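Local coordinates for PA1221 (Pseudomonas aeruginosa, PDB 4DG8), which belongs to the AMP-binding enzymes of the ANL superfamily, carries a phosphopantetheine attachment site near its C-terminus and binds adenosine monophosphate, at residues F201-L213 with E221-N235. Sequence-based numbering, arbitrary orientation.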
loop_
_atom_site.group_PDB
_atom_site.type_symbol
_atom_site.label_atom_id
_atom_site.label_comp_id
_atom_site.label_asym_id
_atom_site.label_seq_id
_atom_site.Cartn_x
_atom_site.Cartn_y
_atom_site.Cartn_z
ATOM N N PHE A 201 -6.522 7.584 -18.908
ATOM C CA PHE A 201 -7.725 7.089 -19.592
ATOM C C PHE A 201 -9.100 7.521 -19.034
ATOM O O PHE A 201 -10.145 7.139 -19.560
ATOM C CB PHE A 201 -7.623 5.566 -19.772
ATOM C CG PHE A 201 -6.236 5.104 -20.154
ATOM C CD1 PHE A 201 -5.728 5.353 -21.425
ATOM C CD2 PHE A 201 -5.435 4.428 -19.237
ATOM C CE1 PHE A 201 -4.450 4.936 -21.777
ATOM C CE2 PHE A 201 -4.154 3.999 -19.583
ATOM C CZ PHE A 201 -3.661 4.251 -20.851
ATOM N N ALA A 202 -9.099 8.292 -17.955
ATOM C CA ALA A 202 -10.351 8.715 -17.334
ATOM C C ALA A 202 -10.307 10.208 -16.997
ATOM O O ALA A 202 -9.825 10.590 -15.931
ATOM C CB ALA A 202 -10.656 7.859 -16.079
ATOM N N PRO A 203 -10.776 11.064 -17.924
ATOM C CA PRO A 203 -10.681 12.515 -17.715
ATOM C C PRO A 203 -11.201 12.952 -16.340
ATOM O O PRO A 203 -10.643 13.876 -15.740
ATOM C CB PRO A 203 -11.564 13.088 -18.838
ATOM C CG PRO A 203 -11.458 12.083 -19.944
ATOM C CD PRO A 203 -11.381 10.726 -19.227
ATOM N N GLN A 204 -12.244 12.288 -15.844
ATOM C CA GLN A 204 -12.869 12.682 -14.574
ATOM C C GLN A 204 -12.161 12.126 -13.347
ATOM O O GLN A 204 -12.466 12.529 -12.212
ATOM C CB GLN A 204 -14.354 12.285 -14.514
ATOM C CG GLN A 204 -15.264 13.051 -15.459
ATOM C CD GLN A 204 -16.683 13.131 -14.926
ATOM O OE1 GLN A 204 -17.472 12.186 -15.063
ATOM N NE2 GLN A 204 -17.011 14.259 -14.290
ATOM N N MET A 205 -11.250 11.184 -13.568
ATOM C CA MET A 205 -10.413 10.662 -12.494
ATOM C C MET A 205 -11.243 10.318 -11.261
ATOM O O MET A 205 -10.939 10.787 -10.158
ATOM C CB MET A 205 -9.291 11.647 -12.141
ATOM C CG MET A 205 -8.288 11.855 -13.288
ATOM S SD MET A 205 -7.467 10.304 -13.663
ATOM C CE MET A 205 -6.054 10.385 -12.550
ATOM N N ARG A 206 -12.284 9.496 -11.425
ATOM C CA ARG A 206 -13.089 9.180 -10.257
ATOM C C ARG A 206 -12.634 7.836 -9.709
ATOM O O ARG A 206 -13.065 6.767 -10.154
ATOM C CB ARG A 206 -14.572 9.164 -10.627
ATOM C CG ARG A 206 -15.092 10.527 -11.121
ATOM C CD ARG A 206 -16.553 10.472 -11.544
ATOM N NE ARG A 206 -17.445 10.202 -10.416
ATOM C CZ ARG A 206 -17.961 11.129 -9.612
ATOM N NH1 ARG A 206 -17.662 12.412 -9.772
ATOM N NH2 ARG A 206 -18.765 10.771 -8.625
ATOM N N PHE A 207 -11.828 7.919 -8.654
ATOM C CA PHE A 207 -11.134 6.755 -8.126
ATOM C C PHE A 207 -11.939 6.085 -7.046
ATOM O O PHE A 207 -12.424 6.742 -6.131
ATOM C CB PHE A 207 -9.761 7.133 -7.561
ATOM C CG PHE A 207 -8.657 6.951 -8.527
ATOM C CD1 PHE A 207 -8.300 7.981 -9.391
ATOM C CD2 PHE A 207 -7.995 5.741 -8.615
ATOM C CE1 PHE A 207 -7.289 7.803 -10.307
ATOM C CE2 PHE A 207 -6.971 5.562 -9.533
ATOM C CZ PHE A 207 -6.618 6.586 -10.370
ATOM N N LEU A 208 -12.088 4.772 -7.172
ATOM C CA LEU A 208 -12.583 3.966 -6.091
ATOM C C LEU A 208 -11.574 4.077 -4.951
ATOM O O LEU A 208 -10.386 3.830 -5.141
ATOM C CB LEU A 208 -12.690 2.514 -6.547
ATOM C CG LEU A 208 -13.008 1.530 -5.423
ATOM C CD1 LEU A 208 -14.377 1.835 -4.863
ATOM C CD2 LEU A 208 -12.947 0.096 -5.923
ATOM N N VAL A 209 -12.045 4.485 -3.783
ATOM C CA VAL A 209 -11.223 4.477 -2.586
ATOM C C VAL A 209 -11.678 3.325 -1.709
ATOM O O VAL A 209 -12.762 3.351 -1.128
ATOM C CB VAL A 209 -11.315 5.800 -1.811
ATOM C CG1 VAL A 209 -10.594 5.682 -0.432
ATOM C CG2 VAL A 209 -10.757 6.933 -2.642
ATOM N N ASN A 210 -10.821 2.315 -1.654
ATOM C CA ASN A 210 -11.108 1.018 -1.071
ATOM C C ASN A 210 -9.987 0.486 -0.133
ATOM O O ASN A 210 -10.252 -0.022 0.955
ATOM C CB ASN A 210 -11.513 0.023 -2.170
ATOM C CG ASN A 210 -11.749 -1.371 -1.627
ATOM O OD1 ASN A 210 -12.662 -1.595 -0.829
ATOM N ND2 ASN A 210 -10.915 -2.315 -2.048
ATOM N N SER A 211 -8.759 0.469 -0.642
ATOM C CA SER A 211 -7.576 0.057 0.119
ATOM C C SER A 211 -7.390 0.840 1.414
ATOM O O SER A 211 -7.344 2.056 1.392
ATOM C CB SER A 211 -6.317 0.204 -0.745
ATOM O OG SER A 211 -6.474 -0.456 -1.984
ATOM N N PRO A 212 -7.282 0.140 2.558
ATOM C CA PRO A 212 -7.090 0.878 3.818
ATOM C C PRO A 212 -5.772 1.637 3.819
ATOM O O PRO A 212 -4.860 1.278 3.057
ATOM C CB PRO A 212 -7.083 -0.233 4.878
ATOM C CG PRO A 212 -7.911 -1.327 4.263
ATOM C CD PRO A 212 -7.556 -1.288 2.793
ATOM N N LEU A 213 -5.667 2.661 4.664
ATOM C CA LEU A 213 -4.473 3.511 4.699
ATOM C C LEU A 213 -3.179 2.821 5.164
ATOM O O LEU A 213 -2.111 3.428 5.144
ATOM C CB LEU A 213 -4.717 4.746 5.555
ATOM C CG LEU A 213 -5.685 5.794 5.028
ATOM C CD1 LEU A 213 -6.101 6.719 6.193
ATOM C CD2 LEU A 213 -5.057 6.568 3.847
ATOM N N GLU A 221 -5.138 5.666 -4.792
ATOM C CA GLU A 221 -6.596 5.841 -4.829
ATOM C C GLU A 221 -7.042 7.254 -4.438
ATOM O O GLU A 221 -7.935 7.838 -5.051
ATOM C CB GLU A 221 -7.280 4.809 -3.944
ATOM C CG GLU A 221 -7.078 3.382 -4.447
ATOM C CD GLU A 221 -7.562 2.343 -3.465
ATOM O OE1 GLU A 221 -8.202 2.713 -2.451
ATOM O OE2 GLU A 221 -7.301 1.153 -3.720
ATOM N N ILE A 222 -6.410 7.789 -3.407
ATOM C CA ILE A 222 -6.777 9.088 -2.875
ATOM C C ILE A 222 -6.137 10.214 -3.662
ATOM O O ILE A 222 -6.833 11.040 -4.270
ATOM C CB ILE A 222 -6.431 9.178 -1.387
ATOM C CG1 ILE A 222 -7.263 8.135 -0.627
ATOM C CG2 ILE A 222 -6.672 10.606 -0.853
ATOM C CD1 ILE A 222 -6.740 7.801 0.793
ATOM N N TRP A 223 -4.803 10.251 -3.663
ATOM C CA TRP A 223 -4.125 11.381 -4.277
ATOM C C TRP A 223 -4.178 11.355 -5.807
ATOM O O TRP A 223 -4.104 12.393 -6.446
ATOM C CB TRP A 223 -2.698 11.506 -3.734
ATOM C CG TRP A 223 -2.739 11.650 -2.244
ATOM C CD1 TRP A 223 -2.353 10.728 -1.315
ATOM C CD2 TRP A 223 -3.273 12.761 -1.512
ATOM N NE1 TRP A 223 -2.593 11.207 -0.042
ATOM C CE2 TRP A 223 -3.162 12.450 -0.134
ATOM C CE3 TRP A 223 -3.835 13.990 -1.886
ATOM C CZ2 TRP A 223 -3.566 13.341 0.879
ATOM C CZ3 TRP A 223 -4.247 14.876 -0.877
ATOM C CH2 TRP A 223 -4.099 14.546 0.484
ATOM N N GLY A 224 -4.323 10.175 -6.398
ATOM C CA GLY A 224 -4.523 10.123 -7.837
ATOM C C GLY A 224 -5.751 10.927 -8.272
ATOM O O GLY A 224 -5.734 11.596 -9.306
ATOM N N ALA A 225 -6.832 10.832 -7.504
ATOM C CA ALA A 225 -7.991 11.705 -7.706
ATOM C C ALA A 225 -7.724 13.152 -7.344
ATOM O O ALA A 225 -7.830 14.051 -8.196
ATOM C CB ALA A 225 -9.177 11.210 -6.879
ATOM N N LEU A 226 -7.366 13.385 -6.080
ATOM C CA LEU A 226 -7.387 14.761 -5.576
ATOM C C LEU A 226 -6.314 15.646 -6.211
ATOM O O LEU A 226 -6.465 16.861 -6.289
ATOM C CB LEU A 226 -7.260 14.796 -4.046
ATOM C CG LEU A 226 -8.417 14.189 -3.243
ATOM C CD1 LEU A 226 -8.068 14.202 -1.769
ATOM C CD2 LEU A 226 -9.704 14.980 -3.491
ATOM N N LEU A 227 -5.212 15.050 -6.642
ATOM C CA LEU A 227 -4.159 15.848 -7.254
ATOM C C LEU A 227 -4.429 16.083 -8.748
ATOM O O LEU A 227 -3.710 16.827 -9.421
ATOM C CB LEU A 227 -2.777 15.217 -6.997
ATOM C CG LEU A 227 -2.441 15.101 -5.509
ATOM C CD1 LEU A 227 -1.025 14.584 -5.330
ATOM C CD2 LEU A 227 -2.630 16.456 -4.773
ATOM N N ASN A 228 -5.434 15.389 -9.276
ATOM C CA ASN A 228 -5.930 15.639 -10.633
ATOM C C ASN A 228 -7.277 16.349 -10.830
ATOM O O ASN A 228 -7.774 16.418 -11.955
ATOM C CB ASN A 228 -5.766 14.400 -11.508
ATOM C CG ASN A 228 -4.312 14.034 -11.671
ATOM O OD1 ASN A 228 -3.570 14.712 -12.392
ATOM N ND2 ASN A 228 -3.870 13.006 -10.944
ATOM N N GLY A 229 -7.894 16.819 -9.747
ATOM C CA GLY A 229 -9.211 17.435 -9.864
ATOM C C GLY A 229 -10.314 16.390 -10.010
ATOM O O GLY A 229 -11.437 16.709 -10.419
ATOM N N GLY A 230 -9.988 15.143 -9.671
ATOM C CA GLY A 230 -10.934 14.033 -9.734
ATOM C C GLY A 230 -11.693 13.858 -8.433
ATOM O O GLY A 230 -11.685 14.744 -7.572
ATOM N N CYS A 231 -12.365 12.721 -8.286
ATOM C CA CYS A 231 -13.206 12.490 -7.113
ATOM C C CYS A 231 -12.840 11.213 -6.377
ATOM O O CYS A 231 -12.668 10.157 -6.985
ATOM C CB CYS A 231 -14.692 12.436 -7.499
ATOM S SG CYS A 231 -15.815 12.294 -6.077
ATOM N N CYS A 232 -12.741 11.311 -5.059
ATOM C CA CYS A 232 -12.562 10.122 -4.264
ATOM C C CYS A 232 -13.949 9.544 -4.051
ATOM O O CYS A 232 -14.771 10.116 -3.331
ATOM C CB CYS A 232 -11.958 10.497 -2.905
ATOM S SG CYS A 232 -10.245 10.989 -3.029
ATOM N N VAL A 233 -14.186 8.377 -4.637
ATOM C CA VAL A 233 -15.456 7.698 -4.473
ATOM C C VAL A 233 -15.223 6.647 -3.404
ATOM O O VAL A 233 -14.679 5.571 -3.678
ATOM C CB VAL A 233 -15.843 6.986 -5.782
ATOM C CG1 VAL A 233 -17.208 6.347 -5.655
ATOM C CG2 VAL A 233 -15.830 7.991 -6.947
ATOM N N LEU A 234 -15.711 6.931 -2.202
ATOM C CA LEU A 234 -15.320 6.156 -1.032
ATOM C C LEU A 234 -16.170 4.919 -0.975
ATOM O O LEU A 234 -17.390 5.004 -1.141
ATOM C CB LEU A 234 -15.549 6.959 0.252
ATOM C CG LEU A 234 -14.942 8.358 0.376
ATOM C CD1 LEU A 234 -15.232 8.924 1.781
ATOM C CD2 LEU A 234 -13.449 8.338 0.095
ATOM N N ASN A 235 -15.570 3.773 -0.678
ATOM C CA ASN A 235 -16.410 2.627 -0.452
ATOM C C ASN A 235 -16.761 2.617 1.022
ATOM O O ASN A 235 -16.012 2.102 1.857
ATOM C CB ASN A 235 -15.665 1.325 -0.781
ATOM C CG ASN A 235 -16.439 0.080 -0.316
ATOM O OD1 ASN A 235 -17.650 0.136 -0.127
ATOM N ND2 ASN A 235 -15.737 -1.034 -0.122
HETATM O O HOH W 1 -10.106 15.631 -13.544
HETATM O O HOH W 2 -8.885 -1.341 -3.676
#
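The carboxylate of E221 grips the chain at N210 and S211. Its CG stands anti to the carbonyl carbon (chi1 -65°) and the chain then runs extended past the carbonyl of L208, which brings E221 OE1 within 2.8 Å of N210 N. That donor comes from above the carboxylate plane, whereas S211 N uses the syn lone pair of the same oxygen. The other oxygen takes the hydroxyl of S211, with S211 OG and E221 OE2 2.5 Å apart, and a water bridges OE2 to the side-chain amide of N210. Two successive backbone N-H groups thus hold OE1 of this buried acid, while the S211 hydroxyl and the water hold OE2; the side chain of S211 lies about 10 Å from the bound AMP.

I222 crosses V209 obliquely, CG1 to CG1, and I222 CD1 meets L213 CD2 at 3.7 Å; L94 of helix 88-99 borders I222 and L213. The ring of F207 lies against the helix backbone, with F207 CD1 3.7 Å from A225 N, while M205 CE sits at the ring edge, in its plane, and 3.5 Å from G224 O. N228 ND2 reaches that same carbonyl by an almost straight bond, donates also to C193 O and comes close to the M205 methyl.

Strand 206-209, helix 217-226 and strand 231-234 form a beta-alpha-beta crossover, its two strands parallel neighbours. Pairing begins where C231 N meets M205 O and alternates through F207, V233 and V209 to N235 N. C231 CB covers one face of the R206 guanidinium, whose NH1 forms a salt bridge with E44 and whose NH2 bonds to the backbone carbonyl of R252. On the helix side, C232 CB packs against V209 CG2, and L234 CD2 lies beside V209 CB at 3.8 Å. Past the strand ends, N235 ND2 donates to N210 OD1 at 3.2 Å, the amide planes 29° apart, and also reaches G238 O.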